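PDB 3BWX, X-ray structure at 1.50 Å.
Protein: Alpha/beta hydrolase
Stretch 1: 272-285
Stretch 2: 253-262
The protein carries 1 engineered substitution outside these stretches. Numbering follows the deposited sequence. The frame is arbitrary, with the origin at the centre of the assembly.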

ATOM      1  N   PRO A 272     -12.444  12.404  -2.610  1.00  9.04           N
ATOM      2  CA  PRO A 272     -13.626  12.048  -3.394  1.00 10.21           C
ATOM      3  C   PRO A 272     -13.354  11.516  -4.795  1.00  9.80           C
ATOM      4  O   PRO A 272     -13.992  10.534  -5.241  1.00 10.41           O
ATOM      5  CB  PRO A 272     -14.402  13.351  -3.475  1.00 12.47           C
ATOM      6  CG  PRO A 272     -14.021  14.049  -2.181  1.00 14.90           C
ATOM      7  CD  PRO A 272     -12.573  13.745  -2.009  1.00 11.61           C
ATOM      8  N   GLU A 273     -12.410  12.150  -5.481  1.00  9.41           N
ATOM      9  CA  GLU A 273     -12.069  11.715  -6.827  1.00 10.78           C
ATOM     10  C   GLU A 273     -11.464  10.277  -6.826  1.00  8.54           C
ATOM     11  O   GLU A 273     -11.658   9.527  -7.791  1.00  9.68           O
ATOM     12  CB  GLU A 273     -11.147  12.715  -7.490  1.00 13.02           C
ATOM     13  CG  GLU A 273     -11.891  13.998  -7.855  1.00  9.57           C
ATOM     14  CD  GLU A 273     -11.037  15.241  -8.008  1.00 23.08           C
ATOM     15  OE1 GLU A 273      -9.784  15.187  -7.884  1.00 20.47           O
ATOM     16  OE2 GLU A 273     -11.646  16.295  -8.269  1.00 21.36           O
ATOM     17  N   SER A 274     -10.685   9.933  -5.790  1.00  8.74           N
ATOM     18  CA  SER A 274     -10.111   8.605  -5.689  1.00  8.06           C
ATOM     19  C   SER A 274     -11.203   7.594  -5.450  1.00  5.87           C
ATOM     20  O   SER A 274     -11.201   6.504  -6.027  1.00  8.21           O
ATOM     21  CB  SER A 274      -9.119   8.525  -4.516  1.00  7.28           C
ATOM     22  OG  SER A 274      -7.991   9.386  -4.714  1.00 10.60           O
ATOM     23  N   ILE A 275     -12.108   7.898  -4.539  1.00  8.08           N
ATOM     24  CA  ILE A 275     -13.219   6.982  -4.184  1.00  7.88           C
ATOM     25  C   ILE A 275     -14.031   6.703  -5.460  1.00  6.28           C
ATOM     26  O   ILE A 275     -14.351   5.545  -5.782  1.00  9.13           O
ATOM     27  CB  ILE A 275     -14.096   7.553  -3.053  1.00  6.91           C
ATOM     28  CG1 ILE A 275     -13.270   7.691  -1.768  1.00  9.51           C
ATOM     29  CG2 ILE A 275     -15.384   6.726  -2.850  1.00 11.37           C
ATOM     30  CD1 ILE A 275     -13.895   8.664  -0.782  1.00  8.25           C
ATOM     31  N   ALA A 276     -14.419   7.767  -6.135  1.00  7.83           N
ATOM     32  CA  ALA A 276     -15.216   7.652  -7.363  1.00  6.93           C
ATOM     33  C   ALA A 276     -14.464   6.843  -8.423  1.00  7.02           C
ATOM     34  O   ALA A 276     -15.037   6.016  -9.098  1.00  8.40           O
ATOM     35  CB  ALA A 276     -15.585   9.027  -7.918  1.00  6.35           C
ATOM     36  N   ALA A 277     -13.145   7.068  -8.546  1.00  6.57           N
ATOM     37  CA  ALA A 277     -12.314   6.322  -9.514  1.00  6.48           C
ATOM     38  C   ALA A 277     -12.319   4.814  -9.226  1.00  6.75           C
ATOM     39  O   ALA A 277     -12.463   4.010 -10.127  1.00  8.38           O
ATOM     40  CB  ALA A 277     -10.875   6.873  -9.576  1.00  7.59           C
ATOM     41  N   ILE A 278     -12.109   4.472  -7.969  1.00  8.53           N
ATOM     42  CA  ILE A 278     -12.139   3.100  -7.523  1.00  8.09           C
ATOM     43  C   ILE A 278     -13.519   2.463  -7.812  1.00  6.93           C
ATOM     44  O   ILE A 278     -13.629   1.331  -8.297  1.00 10.03           O
ATOM     45  CB  ILE A 278     -11.701   3.000  -6.056  1.00  6.99           C
ATOM     46  CG1 ILE A 278     -10.229   3.265  -5.949  1.00  8.85           C
ATOM     47  CG2 ILE A 278     -11.984   1.606  -5.467  1.00  8.03           C
ATOM     48  CD1 ILE A 278      -9.778   3.552  -4.506  1.00 12.48           C
ATOM     49  N   GLY A 279     -14.597   3.230  -7.603  1.00  7.88           N
ATOM     50  CA  GLY A 279     -15.932   2.742  -7.917  1.00  7.72           C
ATOM     51  C   GLY A 279     -16.073   2.412  -9.398  1.00  8.22           C
ATOM     52  O   GLY A 279     -16.641   1.402  -9.772  1.00 10.06           O
ATOM     53  N   ARG A 280     -15.556   3.264 -10.270  1.00  8.26           N
ATOM     54  CA  ARG A 280     -15.597   3.000 -11.713  1.00  7.89           C
ATOM     55  C   ARG A 280     -14.823   1.753 -12.082  1.00  7.85           C
ATOM     56  O   ARG A 280     -15.263   0.970 -12.935  1.00  9.71           O
ATOM     57  CB  ARG A 280     -15.077   4.171 -12.499  1.00  5.78           C
ATOM     58  CG  ARG A 280     -15.934   5.433 -12.396  1.00  7.30           C
ATOM     59  CD  ARG A 280     -15.524   6.488 -13.471  1.00  7.91           C
ATOM     60  NE  ARG A 280     -14.120   6.921 -13.381  1.00  6.30           N
ATOM     61  CZ  ARG A 280     -13.688   7.857 -12.542  1.00  7.41           C
ATOM     62  NH1 ARG A 280     -14.575   8.466 -11.783  1.00 11.69           N
ATOM     63  NH2 ARG A 280     -12.411   8.199 -12.481  1.00  6.27           N
ATOM     64  N   LEU A 281     -13.697   1.554 -11.413  1.00  8.48           N
ATOM     65  CA  LEU A 281     -12.810   0.375 -11.664  1.00  6.89           C
ATOM     66  C   LEU A 281     -13.520  -0.886 -11.255  1.00  9.82           C
ATOM     67  O   LEU A 281     -13.595  -1.856 -12.003  1.00  9.74           O
ATOM     68  CB  LEU A 281     -11.450   0.581 -11.001  1.00  7.90           C
ATOM     69  CG  LEU A 281     -10.383  -0.518 -11.065  1.00  7.83           C
ATOM     70  CD1 LEU A 281     -10.589  -1.715 -10.087  1.00  9.79           C
ATOM     71  CD2 LEU A 281     -10.297  -1.010 -12.513  1.00  9.87           C
ATOM     72  N   LEU A 282     -14.163  -0.814 -10.098  1.00  9.67           N
ATOM     73  CA  LEU A 282     -14.854  -1.981  -9.535  1.00  8.54           C
ATOM     74  C   LEU A 282     -16.043  -2.410 -10.405  1.00  9.42           C
ATOM     75  O   LEU A 282     -16.416  -3.600 -10.410  1.00 11.84           O
ATOM     76  CB  LEU A 282     -15.319  -1.722  -8.092  1.00 10.12           C
ATOM     77  CG  LEU A 282     -14.164  -1.672  -7.089  1.00  7.46           C
ATOM     78  CD1 LEU A 282     -14.628  -1.170  -5.684  1.00  9.12           C
ATOM     79  CD2 LEU A 282     -13.469  -3.032  -7.016  1.00  7.50           C
ATOM     80  N   GLU A 283     -16.649  -1.466 -11.139  1.00 10.85           N
ATOM     81  CA  GLU A 283     -17.740  -1.812 -12.085  1.00 12.77           C
ATOM     82  C   GLU A 283     -17.262  -2.659 -13.236  1.00 12.60           C
ATOM     83  O   GLU A 283     -18.080  -3.286 -13.896  1.00 17.96           O
ATOM     84  CB  GLU A 283     -18.404  -0.580 -12.662  1.00 15.00           C
ATOM     85  CG  GLU A 283     -19.087   0.247 -11.651  1.00 20.01           C
ATOM     86  CD  GLU A 283     -19.801   1.423 -12.246  1.00 35.70           C
ATOM     87  OE1 GLU A 283     -19.187   2.173 -13.054  1.00 35.67           O
ATOM     88  OE2 GLU A 283     -20.983   1.609 -11.886  1.00 45.61           O
ATOM     89  N   ARG A 284     -15.960  -2.720 -13.485  1.00 14.02           N
ATOM     90  CA  ARG A 284     -15.408  -3.395 -14.649  1.00 14.38           C
ATOM     91  C   ARG A 284     -15.068  -4.820 -14.274  1.00 15.97           C
ATOM     92  O   ARG A 284     -14.636  -5.580 -15.105  1.00 16.31           O
ATOM     93  CB  ARG A 284     -14.176  -2.638 -15.163  1.00 14.90           C
ATOM     94  CG  ARG A 284     -14.484  -1.231 -15.663  1.00 14.60           C
ATOM     95  CD  ARG A 284     -13.237  -0.372 -15.767  1.00 17.73           C
ATOM     96  NE  ARG A 284     -12.366  -0.918 -16.782  1.00 17.41           N
ATOM     97  CZ  ARG A 284     -11.093  -0.553 -16.986  1.00 14.85           C
ATOM     98  NH1 ARG A 284     -10.498   0.411 -16.274  1.00 15.54           N
ATOM     99  NH2 ARG A 284     -10.429  -1.145 -17.964  1.00 20.24           N
ATOM    100  N   VAL A 285     -15.300  -5.202 -13.021  1.00 12.73           N
ATOM    101  CA  VAL A 285     -15.067  -6.573 -12.588  1.00 15.27           C
ATOM    102  C   VAL A 285     -16.116  -7.509 -13.157  1.00 24.81           C
ATOM    103  O   VAL A 285     -17.289  -7.143 -13.186  1.00 27.52           O
ATOM    104  CB  VAL A 285     -15.079  -6.664 -11.061  1.00 14.55           C
ATOM    105  CG1 VAL A 285     -15.198  -8.128 -10.571  1.00 13.79           C
ATOM    106  CG2 VAL A 285     -13.825  -5.992 -10.525  1.00 14.88           C
ATOM    107  OXT VAL A 285     -15.788  -8.630 -13.575  1.00 27.81           O
TER
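Stretch 2, residues 253-262: PGVELVTLPR

Stretch 2 is extended, with a strand running through Leu260, and it lies along the C-terminal helix of stretch 1. The two run nearly antiparallel. Their N-to-C directions differ by 168°, and the axes come within 9.0 Å. The N-terminal end of the helix lies beside the C-terminal end of the strand, and later residues of the helix meet earlier residues of stretch 2. The contacts follow the spacing of helical turns.

Glu273 points toward stretch 2 and pairs in register with Leu260, CA to CA 7.2 Å. Its CB lies 3.7 Å from Leu260 CD1. Glu273 OE1 comes within 3.2 Å of Pro261 CD. A water links the same carboxylate to the strand, donating to Glu273 OE1 and to Thr259 O at 2.7 Å each. Ser274 is buried, and its OG sits 3.4 Å from Leu260 CD1. The CA-to-CB bond of Leu260 points sideways, but the end of its side chain reaches nearer to the helix.

One turn on, Ala277 faces Val258, again with CA atoms 7.2 Å apart. Ala277 CB packs 3.9 Å from Val258 CG2, an apolar contact. A second water donates to Ala277 O and to Glu256 OE2, 2.8 Å each.

Arg280 forms a salt bridge with Glu256. Both Arg280 NE (2.8 Å) and Arg280 NH2 (2.9 Å) donate to Glu256 OE2, so one oxygen takes two hydrogen bonds at the guanidinium edge. Val258 CG2 lies near that edge too, 3.4 Å from Arg280 NH2.

The type I turn from Leu282 to Val285 carries Arg284, which reaches Gly254. Arg284 NH2 donates to Gly254 O at 2.6 Å, and Arg284 NH1 adds a weak bond to Gly254 O at 3.1 Å. Gly254 has a positive phi of 80°, where a CB would be jammed against the preceding carbonyl oxygen.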

ATOM      1  N   PRO A 253      -4.508   0.070 -23.748  1.00 17.21           N
ATOM      2  CA  PRO A 253      -5.958  -0.066 -23.828  1.00 15.23           C
ATOM      3  C   PRO A 253      -6.653  -0.443 -22.516  1.00 15.92           C
ATOM      4  O   PRO A 253      -6.223  -1.358 -21.795  1.00 13.50           O
ATOM      5  CB  PRO A 253      -6.173  -1.180 -24.879  1.00 17.71           C
ATOM      6  CG  PRO A 253      -4.846  -1.492 -25.436  1.00 18.99           C
ATOM      7  CD  PRO A 253      -3.784  -0.750 -24.741  1.00 17.51           C
ATOM      8  N   GLY A 254      -7.742   0.268 -22.213  1.00 14.34           N
ATOM      9  CA  GLY A 254      -8.480   0.032 -20.989  1.00 14.22           C
ATOM     10  C   GLY A 254      -7.923   0.643 -19.724  1.00 13.83           C
ATOM     11  O   GLY A 254      -8.574   0.589 -18.694  1.00 17.70           O
ATOM     12  N   VAL A 255      -6.714   1.193 -19.747  1.00 10.62           N
ATOM     13  CA  VAL A 255      -6.136   1.731 -18.544  1.00 10.01           C
ATOM     14  C   VAL A 255      -6.678   3.141 -18.350  1.00 12.53           C
ATOM     15  O   VAL A 255      -6.594   3.963 -19.258  1.00 12.04           O
ATOM     16  CB  VAL A 255      -4.593   1.732 -18.581  1.00  9.93           C
ATOM     17  CG1 VAL A 255      -4.001   2.341 -17.293  1.00 10.35           C
ATOM     18  CG2 VAL A 255      -4.056   0.353 -18.828  1.00  8.94           C
ATOM     19  N   GLU A 256      -7.300   3.375 -17.202  1.00 10.30           N
ATOM     20  CA  GLU A 256      -7.743   4.719 -16.858  1.00  8.53           C
ATOM     21  C   GLU A 256      -6.737   5.367 -15.906  1.00  5.85           C
ATOM     22  O   GLU A 256      -6.314   4.684 -14.941  1.00  7.30           O
ATOM     23  CB  GLU A 256      -9.133   4.693 -16.219  1.00 10.65           C
ATOM     24  CG  GLU A 256      -9.594   6.055 -15.760  1.00 10.22           C
ATOM     25  CD  GLU A 256     -11.113   6.144 -15.567  1.00 13.27           C
ATOM     26  OE1 GLU A 256     -11.832   6.220 -16.573  1.00 19.82           O
ATOM     27  OE2 GLU A 256     -11.585   6.158 -14.414  1.00 11.02           O
ATOM     28  N   LEU A 257      -6.341   6.614 -16.190  1.00  6.83           N
ATOM     29  CA  LEU A 257      -5.476   7.397 -15.298  1.00  7.59           C
ATOM     30  C   LEU A 257      -6.300   8.502 -14.670  1.00  9.75           C
ATOM     31  O   LEU A 257      -6.999   9.268 -15.407  1.00  9.23           O
ATOM     32  CB  LEU A 257      -4.344   8.044 -16.116  1.00  8.61           C
ATOM     33  CG  LEU A 257      -3.398   8.986 -15.383  1.00 10.25           C
ATOM     34  CD1 LEU A 257      -2.635   8.362 -14.199  1.00  6.43           C
ATOM     35  CD2 LEU A 257      -2.412   9.594 -16.442  1.00  9.61           C
ATOM     36  N   VAL A 258      -6.181   8.637 -13.353  1.00  9.72           N
ATOM     37  CA  VAL A 258      -6.761   9.766 -12.590  1.00 10.12           C
ATOM     38  C   VAL A 258      -5.658  10.474 -11.838  1.00  7.61           C
ATOM     39  O   VAL A 258      -4.928   9.851 -11.065  1.00  8.26           O
ATOM     40  CB  VAL A 258      -7.891   9.279 -11.665  1.00 10.03           C
ATOM     41  CG1 VAL A 258      -8.357  10.424 -10.741  1.00  7.66           C
ATOM     42  CG2 VAL A 258      -9.021   8.630 -12.492  1.00  7.64           C
ATOM     43  N   THR A 259      -5.520  11.768 -12.069  1.00  6.48           N
ATOM     44  CA  THR A 259      -4.548  12.559 -11.343  1.00  8.56           C
ATOM     45  C   THR A 259      -5.269  13.380 -10.281  1.00  9.47           C
ATOM     46  O   THR A 259      -6.236  14.066 -10.588  1.00  9.14           O
ATOM     47  CB  THR A 259      -3.775  13.485 -12.284  1.00  9.90           C
ATOM     48  OG1 THR A 259      -3.041  12.681 -13.239  1.00 10.09           O
ATOM     49  CG2 THR A 259      -2.822  14.410 -11.482  1.00 10.38           C
ATOM     50  N   LEU A 260      -4.784  13.297  -9.039  1.00  6.86           N
ATOM     51  CA  LEU A 260      -5.340  13.992  -7.870  1.00  9.79           C
ATOM     52  C   LEU A 260      -4.663  15.338  -7.738  1.00 11.57           C
ATOM     53  O   LEU A 260      -3.450  15.421  -7.571  1.00  8.70           O
ATOM     54  CB  LEU A 260      -5.185  13.168  -6.585  1.00  7.96           C
ATOM     55  CG  LEU A 260      -6.079  11.963  -6.304  1.00  7.30           C
ATOM     56  CD1 LEU A 260      -7.612  12.364  -6.388  1.00 10.10           C
ATOM     57  CD2 LEU A 260      -5.724  10.798  -7.184  1.00 11.34           C
ATOM     58  N   PRO A 261      -5.441  16.420  -7.862  1.00  9.45           N
ATOM     59  CA  PRO A 261      -4.809  17.763  -7.763  1.00 12.66           C
ATOM     60  C   PRO A 261      -4.141  18.083  -6.431  1.00  8.53           C
ATOM     61  O   PRO A 261      -4.659  17.701  -5.362  1.00 11.10           O
ATOM     62  CB  PRO A 261      -5.988  18.722  -7.992  1.00 14.33           C
ATOM     63  CG  PRO A 261      -7.008  17.893  -8.708  1.00 19.76           C
ATOM     64  CD  PRO A 261      -6.870  16.487  -8.181  1.00 12.93           C
ATOM     65  N   ARG A 262      -2.993  18.757  -6.504  1.00 10.63           N
ATOM     66  CA  ARG A 262      -2.319  19.356  -5.344  1.00 13.58           C
ATOM     67  C   ARG A 262      -1.854  18.355  -4.278  1.00 12.82           C
ATOM     68  O   ARG A 262      -1.676  18.724  -3.120  1.00 17.85           O
ATOM     69  CB  ARG A 262      -3.210  20.422  -4.687  1.00 17.11           C
ATOM     70  CG  ARG A 262      -3.656  21.456  -5.701  1.00 20.98           C
ATOM     71  CD  ARG A 262      -3.861  22.878  -5.184  1.00 18.88           C
ATOM     72  NE  ARG A 262      -3.431  23.204  -3.819  1.00 22.38           N
ATOM     73  CZ  ARG A 262      -2.346  23.928  -3.516  1.00 26.98           C
ATOM     74  NH1 ARG A 262      -1.555  24.408  -4.462  1.00 29.61           N
ATOM     75  NH2 ARG A 262      -2.054  24.192  -2.254  1.00 29.74           N
TER
HETATM   76  O   HOH W   1     -11.329   3.970 -12.740  1.00 10.01           O
HETATM   77  O   HOH W   2      -8.928  13.928 -10.074  1.00 12.37           O